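Local structure of putative NAD(P)H-flavin oxidoreductase (2HAY) at the interface of chains A and B. The protein binds FMN and probably uses NADH or NADPH to reduce flavins, quinones or related acceptors. Numbering follows the deposited sequence. Chains: chain A/B, Putative NAD(P)H-flavin oxidoreductase.

Contact 1: the interface of chains A and B. Residues chain A 37, 40-41, 44, 158; chain B 12, 16, 157.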
# COMPACT_ATOMS: atom_id res chain seq x y z
N LEU A 37 -14.08 12.73 1.05
CA LEU A 37 -12.93 12.80 1.93
C LEU A 37 -12.04 11.59 1.77
O LEU A 37 -10.82 11.70 1.69
CB LEU A 37 -13.36 12.98 3.41
CG LEU A 37 -12.18 13.24 4.39
CD1 LEU A 37 -11.22 14.34 3.89
CD2 LEU A 37 -12.61 13.55 5.80
N ASP A 40 -10.27 11.80 -1.62
CA ASP A 40 -9.21 12.79 -1.46
C ASP A 40 -7.97 12.15 -0.85
O ASP A 40 -6.86 12.48 -1.25
CB ASP A 40 -9.66 13.96 -0.58
CG ASP A 40 -10.48 15.01 -1.34
OD1 ASP A 40 -10.56 14.96 -2.60
OD2 ASP A 40 -11.03 15.92 -0.66
N ALA A 41 -8.15 11.27 0.13
CA ALA A 41 -7.02 10.59 0.76
C ALA A 41 -6.28 9.68 -0.24
O ALA A 41 -5.02 9.57 -0.20
CB ALA A 41 -7.47 9.81 2.02
N LEU A 44 -4.52 12.23 -2.94
CA LEU A 44 -3.37 12.96 -2.38
C LEU A 44 -2.27 12.04 -1.87
O LEU A 44 -1.21 12.52 -1.42
CB LEU A 44 -3.81 13.94 -1.27
CG LEU A 44 -4.70 15.10 -1.73
CD1 LEU A 44 -5.28 15.78 -0.53
CD2 LEU A 44 -3.91 16.09 -2.55
N THR A 158 -8.72 6.81 6.88
CA THR A 158 -9.67 7.92 6.79
C THR A 158 -11.09 7.41 7.15
O THR A 158 -11.74 7.98 8.01
CB THR A 158 -9.64 8.54 5.39
OG1 THR A 158 -8.30 8.99 5.11
CG2 THR A 158 -10.62 9.74 5.27
N ILE B 12 -8.56 15.40 9.51
CA ILE B 12 -8.12 14.57 8.38
C ILE B 12 -7.66 15.46 7.24
O ILE B 12 -6.61 15.23 6.66
CB ILE B 12 -9.22 13.62 7.89
CG1 ILE B 12 -9.60 12.63 8.99
CG2 ILE B 12 -8.72 12.83 6.63
CD1 ILE B 12 -10.90 11.89 8.73
N LEU B 16 -3.89 15.39 5.46
CA LEU B 16 -3.71 15.13 4.02
C LEU B 16 -2.91 16.24 3.34
O LEU B 16 -2.10 15.96 2.48
CB LEU B 16 -5.07 14.98 3.32
CG LEU B 16 -5.91 13.76 3.69
CD1 LEU B 16 -7.24 13.80 2.96
CD2 LEU B 16 -5.14 12.53 3.36
N MSE B 157 0.06 8.17 7.52
CA MSE B 157 -1.14 8.89 7.99
C MSE B 157 -1.09 9.13 9.50
O MSE B 157 -1.38 10.24 9.98
CB MSE B 157 -2.43 8.15 7.61
CG MSE B 157 -3.71 8.89 8.06
SE MSE B 157 -3.84 10.70 7.32
CE MSE B 157 -4.39 10.14 5.54

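Contact 2: the interface of chains A and B. Residues chain A 39-40, 43; chain B 16, 216, 219-220.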
# COMPACT_ATOMS: atom_id res chain seq x y z
N LEU A 39 -11.86 9.58 -0.86
CA LEU A 39 -11.24 9.63 -2.20
C LEU A 39 -10.11 10.69 -2.34
O LEU A 39 -9.13 10.51 -3.08
CB LEU A 39 -12.37 9.87 -3.24
CG LEU A 39 -13.31 8.65 -3.40
CD1 LEU A 39 -14.60 9.07 -4.11
CD2 LEU A 39 -12.59 7.52 -4.17
N ASP A 40 -10.27 11.80 -1.62
CA ASP A 40 -9.21 12.79 -1.46
C ASP A 40 -7.97 12.15 -0.85
O ASP A 40 -6.86 12.48 -1.25
CB ASP A 40 -9.66 13.96 -0.58
CG ASP A 40 -10.48 15.01 -1.34
OD1 ASP A 40 -10.56 14.96 -2.60
OD2 ASP A 40 -11.03 15.92 -0.66
N TRP A 43 -6.41 10.24 -3.65
CA TRP A 43 -5.86 11.16 -4.67
C TRP A 43 -4.59 11.90 -4.23
O TRP A 43 -3.69 12.17 -5.05
CB TRP A 43 -6.95 12.13 -5.11
CG TRP A 43 -6.51 13.32 -5.94
CD1 TRP A 43 -5.95 13.30 -7.19
CD2 TRP A 43 -6.66 14.70 -5.59
NE1 TRP A 43 -5.71 14.59 -7.62
CE2 TRP A 43 -6.12 15.46 -6.65
CE3 TRP A 43 -7.17 15.37 -4.45
CZ2 TRP A 43 -6.09 16.87 -6.63
CZ3 TRP A 43 -7.13 16.77 -4.43
CH2 TRP A 43 -6.59 17.51 -5.51
N LEU B 16 -3.89 15.39 5.46
CA LEU B 16 -3.71 15.13 4.02
C LEU B 16 -2.91 16.24 3.34
O LEU B 16 -2.10 15.96 2.48
CB LEU B 16 -5.07 14.98 3.32
CG LEU B 16 -5.91 13.76 3.69
CD1 LEU B 16 -7.24 13.80 2.96
CD2 LEU B 16 -5.14 12.53 3.36
N LYS B 216 -8.13 15.96 -10.50
CA LYS B 216 -8.82 14.84 -9.86
C LYS B 216 -9.75 14.05 -10.79
O LYS B 216 -9.98 12.87 -10.55
CB LYS B 216 -9.44 15.19 -8.49
CG LYS B 216 -10.44 16.29 -8.45
CD LYS B 216 -11.24 16.31 -7.12
CE LYS B 216 -10.32 16.30 -5.90
NZ LYS B 216 -10.98 16.76 -4.64
N VAL B 219 -8.05 10.95 -12.13
CA VAL B 219 -7.74 9.91 -11.15
C VAL B 219 -9.01 9.23 -10.58
O VAL B 219 -9.09 8.02 -10.53
CB VAL B 219 -6.82 10.48 -10.02
CG1 VAL B 219 -6.67 9.50 -8.84
CG2 VAL B 219 -5.44 10.90 -10.59
N MSE B 220 -9.98 10.02 -10.16
CA MSE B 220 -11.23 9.51 -9.56
C MSE B 220 -12.47 9.68 -10.46
O MSE B 220 -12.59 10.69 -11.15
CB MSE B 220 -11.48 10.12 -8.17
CG MSE B 220 -11.62 11.63 -8.13
SE MSE B 220 -12.26 12.32 -6.41
CE MSE B 220 -10.59 12.48 -5.43

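Contact 3: the interface of chains A and B. Residues chain A 73, 172-174; chain B 129-130.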
# COMPACT_ATOMS: atom_id res chain seq x y z
N TRP A 73 -14.73 -14.54 -5.39
CA TRP A 73 -14.90 -15.32 -4.15
C TRP A 73 -14.77 -14.53 -2.84
O TRP A 73 -15.49 -14.80 -1.88
CB TRP A 73 -14.00 -16.57 -4.14
CG TRP A 73 -12.49 -16.29 -4.06
CD1 TRP A 73 -11.63 -16.21 -5.11
CD2 TRP A 73 -11.70 -16.10 -2.87
NE1 TRP A 73 -10.35 -15.96 -4.66
CE2 TRP A 73 -10.37 -15.90 -3.29
CE3 TRP A 73 -11.99 -16.07 -1.50
CZ2 TRP A 73 -9.33 -15.65 -2.40
CZ3 TRP A 73 -10.96 -15.81 -0.60
CH2 TRP A 73 -9.64 -15.62 -1.06
N PHE A 172 -10.50 -12.26 -6.15
CA PHE A 172 -11.24 -12.36 -7.41
C PHE A 172 -10.32 -12.83 -8.55
O PHE A 172 -9.10 -12.78 -8.43
CB PHE A 172 -11.96 -11.03 -7.77
CG PHE A 172 -11.05 -9.84 -7.88
CD1 PHE A 172 -10.80 -9.04 -6.76
CD2 PHE A 172 -10.45 -9.50 -9.09
CE1 PHE A 172 -9.96 -7.94 -6.83
CE2 PHE A 172 -9.60 -8.40 -9.19
CZ PHE A 172 -9.37 -7.60 -8.05
N HIS A 173 -10.90 -13.28 -9.64
CA HIS A 173 -10.10 -13.69 -10.79
C HIS A 173 -9.76 -12.47 -11.60
O HIS A 173 -10.64 -11.88 -12.24
CB HIS A 173 -10.84 -14.72 -11.65
CG HIS A 173 -10.00 -15.28 -12.76
ND1 HIS A 173 -9.47 -16.55 -12.72
CD2 HIS A 173 -9.58 -14.72 -13.92
CE1 HIS A 173 -8.76 -16.76 -13.82
NE2 HIS A 173 -8.81 -15.67 -14.57
N TYR A 174 -8.48 -12.09 -11.57
CA TYR A 174 -8.02 -10.82 -12.15
C TYR A 174 -8.30 -10.64 -13.64
O TYR A 174 -8.77 -9.59 -14.08
CB TYR A 174 -6.55 -10.55 -11.79
CG TYR A 174 -6.40 -9.91 -10.42
CD1 TYR A 174 -6.71 -10.63 -9.26
CD2 TYR A 174 -5.99 -8.58 -10.28
CE1 TYR A 174 -6.62 -10.05 -7.99
CE2 TYR A 174 -5.88 -7.99 -9.01
CZ TYR A 174 -6.19 -8.74 -7.87
OH TYR A 174 -6.14 -8.18 -6.61
N GLU B 129 -4.73 -19.37 -10.26
CA GLU B 129 -5.70 -18.92 -11.25
C GLU B 129 -6.10 -17.44 -11.16
O GLU B 129 -6.06 -16.74 -12.16
CB GLU B 129 -6.92 -19.86 -11.25
CG GLU B 129 -6.55 -21.30 -11.67
CD GLU B 129 -7.20 -22.37 -10.81
OE1 GLU B 129 -8.45 -22.35 -10.70
OE2 GLU B 129 -6.45 -23.23 -10.25
N ASP B 130 -6.44 -16.97 -9.96
CA ASP B 130 -6.83 -15.55 -9.73
C ASP B 130 -5.69 -14.57 -9.95
O ASP B 130 -5.86 -13.59 -10.65
CB ASP B 130 -7.45 -15.35 -8.35
CG ASP B 130 -8.67 -16.20 -8.14
OD1 ASP B 130 -9.26 -16.61 -9.13
OD2 ASP B 130 -9.06 -16.47 -6.99

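Contact 4: the interface of chains A and B. Residues chain A 218-221, 223; chain B 55-58, 186.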
# COMPACT_ATOMS: atom_id res chain seq x y z
N GLU A 218 7.40 -10.40 16.58
CA GLU A 218 7.72 -11.17 15.37
C GLU A 218 7.57 -10.30 14.13
O GLU A 218 7.76 -10.75 13.00
CB GLU A 218 6.77 -12.35 15.22
CG GLU A 218 6.86 -13.43 16.31
CD GLU A 218 5.93 -14.62 16.00
OE1 GLU A 218 5.25 -14.63 14.93
OE2 GLU A 218 5.89 -15.55 16.84
N VAL A 219 7.15 -9.06 14.36
CA VAL A 219 6.82 -8.17 13.29
C VAL A 219 7.68 -6.90 13.37
O VAL A 219 8.24 -6.45 12.37
CB VAL A 219 5.32 -7.81 13.33
CG1 VAL A 219 5.01 -6.70 12.33
CG2 VAL A 219 4.45 -9.08 13.06
N MSE A 220 7.79 -6.33 14.57
CA MSE A 220 8.56 -5.11 14.76
C MSE A 220 9.81 -5.37 15.59
O MSE A 220 9.83 -6.24 16.44
CB MSE A 220 7.69 -4.00 15.37
CG MSE A 220 7.25 -4.23 16.81
SE MSE A 220 6.16 -2.75 17.50
CE MSE A 220 4.61 -2.88 16.34
N SER A 221 10.87 -4.61 15.28
CA SER A 221 12.15 -4.71 15.96
C SER A 221 12.99 -3.45 15.72
O SER A 221 12.68 -2.63 14.84
CB SER A 221 12.93 -5.94 15.47
OG SER A 221 13.26 -5.80 14.10
N VAL A 223 17.09 -2.18 15.22
CA VAL A 223 18.52 -2.47 15.08
C VAL A 223 19.30 -1.25 15.56
O VAL A 223 19.34 -0.23 14.87
CB VAL A 223 18.89 -2.82 13.62
CG1 VAL A 223 20.41 -3.01 13.45
CG2 VAL A 223 18.13 -4.07 13.19
N ARG B 55 7.85 -7.49 8.11
CA ARG B 55 8.47 -7.01 9.33
C ARG B 55 8.77 -5.55 9.16
O ARG B 55 9.04 -5.10 8.03
CB ARG B 55 9.77 -7.76 9.67
CG ARG B 55 9.59 -9.26 9.86
CD ARG B 55 10.73 -9.93 10.61
NE ARG B 55 11.94 -9.95 9.82
CZ ARG B 55 13.01 -9.19 10.04
NH1 ARG B 55 14.09 -9.32 9.25
NH2 ARG B 55 13.05 -8.33 11.06
N PHE B 56 8.76 -4.83 10.27
CA PHE B 56 9.06 -3.43 10.23
C PHE B 56 10.22 -3.19 11.17
O PHE B 56 10.12 -3.47 12.36
CB PHE B 56 7.81 -2.63 10.59
CG PHE B 56 6.65 -3.00 9.72
CD1 PHE B 56 6.54 -2.48 8.44
CD2 PHE B 56 5.72 -3.95 10.15
CE1 PHE B 56 5.49 -2.88 7.60
CE2 PHE B 56 4.68 -4.33 9.32
CZ PHE B 56 4.57 -3.78 8.04
N VAL B 57 11.34 -2.75 10.61
CA VAL B 57 12.53 -2.59 11.44
C VAL B 57 13.04 -1.17 11.57
O VAL B 57 13.25 -0.48 10.58
CB VAL B 57 13.65 -3.69 11.26
CG1 VAL B 57 13.29 -4.78 10.22
CG2 VAL B 57 15.12 -3.09 11.17
N VAL B 58 13.18 -0.75 12.82
CA VAL B 58 13.72 0.56 13.12
C VAL B 58 15.23 0.48 13.02
O VAL B 58 15.88 -0.17 13.83
CB VAL B 58 13.23 1.09 14.48
CG1 VAL B 58 13.80 2.46 14.75
CG2 VAL B 58 11.68 1.13 14.51
N VAL B 186 20.46 -8.51 9.55
CA VAL B 186 19.25 -7.73 9.76
C VAL B 186 18.07 -8.51 9.15
O VAL B 186 16.96 -8.53 9.70
CB VAL B 186 19.37 -6.28 9.20
CG1 VAL B 186 18.06 -5.49 9.38
CG2 VAL B 186 20.50 -5.53 9.91
O HOH W 1 11.10 -7.17 12.82

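Contact 1: the interface of chains A and B
CG1 of B:Ile12 stands anti to the carbonyl carbon (chi1 -63°), leaving the CG2 branch anti to the backbone N, and both branches face chain A. At A:Leu37 it is the CG that lies anti to the backbone N (chi1 -173°), which carries both methyls toward B:Ile12. There CD2 of A:Leu37 meets CD1 of B:Ile12 at 3.8 Å, while CD1 of the leucine lies 4.0 Å from CG2 of the isoleucine, the two side chains crossing obliquely. The same CG2 of B:Ile12 also touches the methyl CG2 of A:Thr158, at 3.9 Å, so the isoleucine is packed between residues of helices 32-43 and 137-161 of chain A.

One helical turn further along helix 6-18, B:Leu16 has more of its surface buried by the partner than any other residue of the patch. Both methyls rest on A:Ala41, CD2 3.8 Å from its CA and CD1 3.9 Å from the same atom. The small side chain of A:Ala41 probably lets the leucine tip come down onto the helix backbone. From the other flank CD1 of A:Leu44 reaches CB of B:Leu16, the two side chains meeting at about a right angle. The patch is an essentially apolar packing, largely of helices, in the two-fold dimer, with no polar group within bonding reach across it. At its margin the selenomethionine methyl CE of B:Met157 approaches the hydroxyl OG1 of A:Thr158 to 4.1 Å.

Contact 2: the interface of chains A and B
This mixed polar and apolar patch joins helix 32-43 of chain A to the C-terminal segment of chain B, so that the tail of one subunit is fastened to the body of the other. B:Lys216 spans the indole of A:Trp43. Its CB sits over the five-membered ring, 3.9 Å from the centroid, and its CE over the six-membered ring, 3.7 Å from that centroid, both as CH-pi contacts. The lysine CG lies between the backbone N and the carbonyl carbon (chi1 59°), and a bend at chi3 brings the chain back over the ring. Beyond the indole, the ammonium NZ forms a salt bridge and hydrogen bond with OD1 of A:Asp40 at 2.7 Å, on the syn side and 17° out of the carboxylate plane. The carboxylate and the aromatic face together thus fix the course of the lysine. B:Val219 adds its CB near CD1 of A:Trp43, at the pyrrole end of the indole. The selenomethionine B:Met220 bends at chi3, and its methyl CE touches the carbonyl O of A:Leu39 at 3.4 Å, as well as CB of A:Trp43 at 3.7 Å. The site holds the C-terminal segment of one subunit against its partner and so supports the dimer.

Contact 3: the interface of chains A and B
Two hydrogen bonds join B:Asp130, at the end of helix 116-130, to chain A. In the first, the indole NE1 of A:Trp73 donates to carboxylate OD2 of B:Asp130 at 2.7 Å. The oxygen lies close to the indole plane and is approached nearly along its C-O axis; the angle at the hydrogen is 134°, so the bond is short but bent. CG of the aspartate sits at the edge of the indole, and ring and carboxylate are turned 25° from each other. In the second, the backbone N of A:Tyr174, the first residue of helix 174-183, donates to the carbonyl O of B:Asp130 at 3.2 Å. One residue thus uses both its side chain and its main chain to hold the partner.

Van der Waals contacts fill in around these bonds. The CG of A:His173 is anti to its backbone N (chi1 -174°), which sends the imidazole toward B:Glu129, with CE1 3.2 Å from that residue's carbonyl O. The other carboxylate oxygen of B:Asp130, OD1, lies 3.5 Å from CB of A:His173, the imidazole plane steep to the carboxylate.

Within chain A the aromatic rings of A:Phe172 and A:Tyr174 pack together, CE2 of the phenylalanine standing over the centre of the tyrosine ring. The contact ties a helix end of one subunit to the loop just after the FMN-lining residues of the other, and may steady that loop beside the cofactor.

Contact 4: the interface of chains A and B
B:Arg55 meets chain A along much of its length. Its CB lies 3.4 Å from the carbonyl O of A:Val219, and CG and CD pass the carbonyl O of A:Glu218, each at 3.9 Å. A bend at chi3 (-69°) turns the guanidinium toward B:Val186 and the water. At the tip, NH1 hydrogen-bonds the carbonyl O of B:Val186 within its own chain, on a lone pair, which fixes the rotation of the group. NH2 contacts a water at 2.9 Å that is also shared with the hydroxyl OG of A:Ser221; both the water and OG lie at the guanidinium edge, in its plane. The water's link to the carbonyl O of A:Val219 is weak.

Beneath this runs a parallel beta pairing between strand 220-223 of chain A and strand 54-59 of chain B. The backbone N of B:Phe56 donates to O of A:Val219 at 2.7 Å, and N of A:Ser221 to O of B:Phe56. The ladder continues from N of B:Val58 to O of A:Ser221 and from N of A:Val223 to O of B:Val58.

Side chains pack beside the ladder. CG1 of A:Val219 rests 3.6 Å from CD2 of B:Phe56, the two lying side by side and pointing the same way. Farther along, CG2 of A:Val223 touches CG2 of B:Val57 at 3.8 Å. The C-terminal strand of one subunit thereby pairs with a strand of the other and extends its sheet, which should strengthen the dimer.

Contact 1 and contact 2 are neighbours, their C-alpha centres about 8 Å apart, and they share A:Asp40 and B:Leu16; helix 32-43 of chain A serves both. Contact 3 lies about 29 Å from contact 1 and 27 Å from contact 2, while contact 4 is about 27 Å from contact 1 and 32 Å from both contact 2 and contact 3. Contacts 2 and 4 use the same C-terminal segment, from chain B in one and chain A in the other, including residues 219 and 220. Repeated by the two-fold symmetry, the contacts spread widely over an intertwined dimer, consistent with a stable assembly.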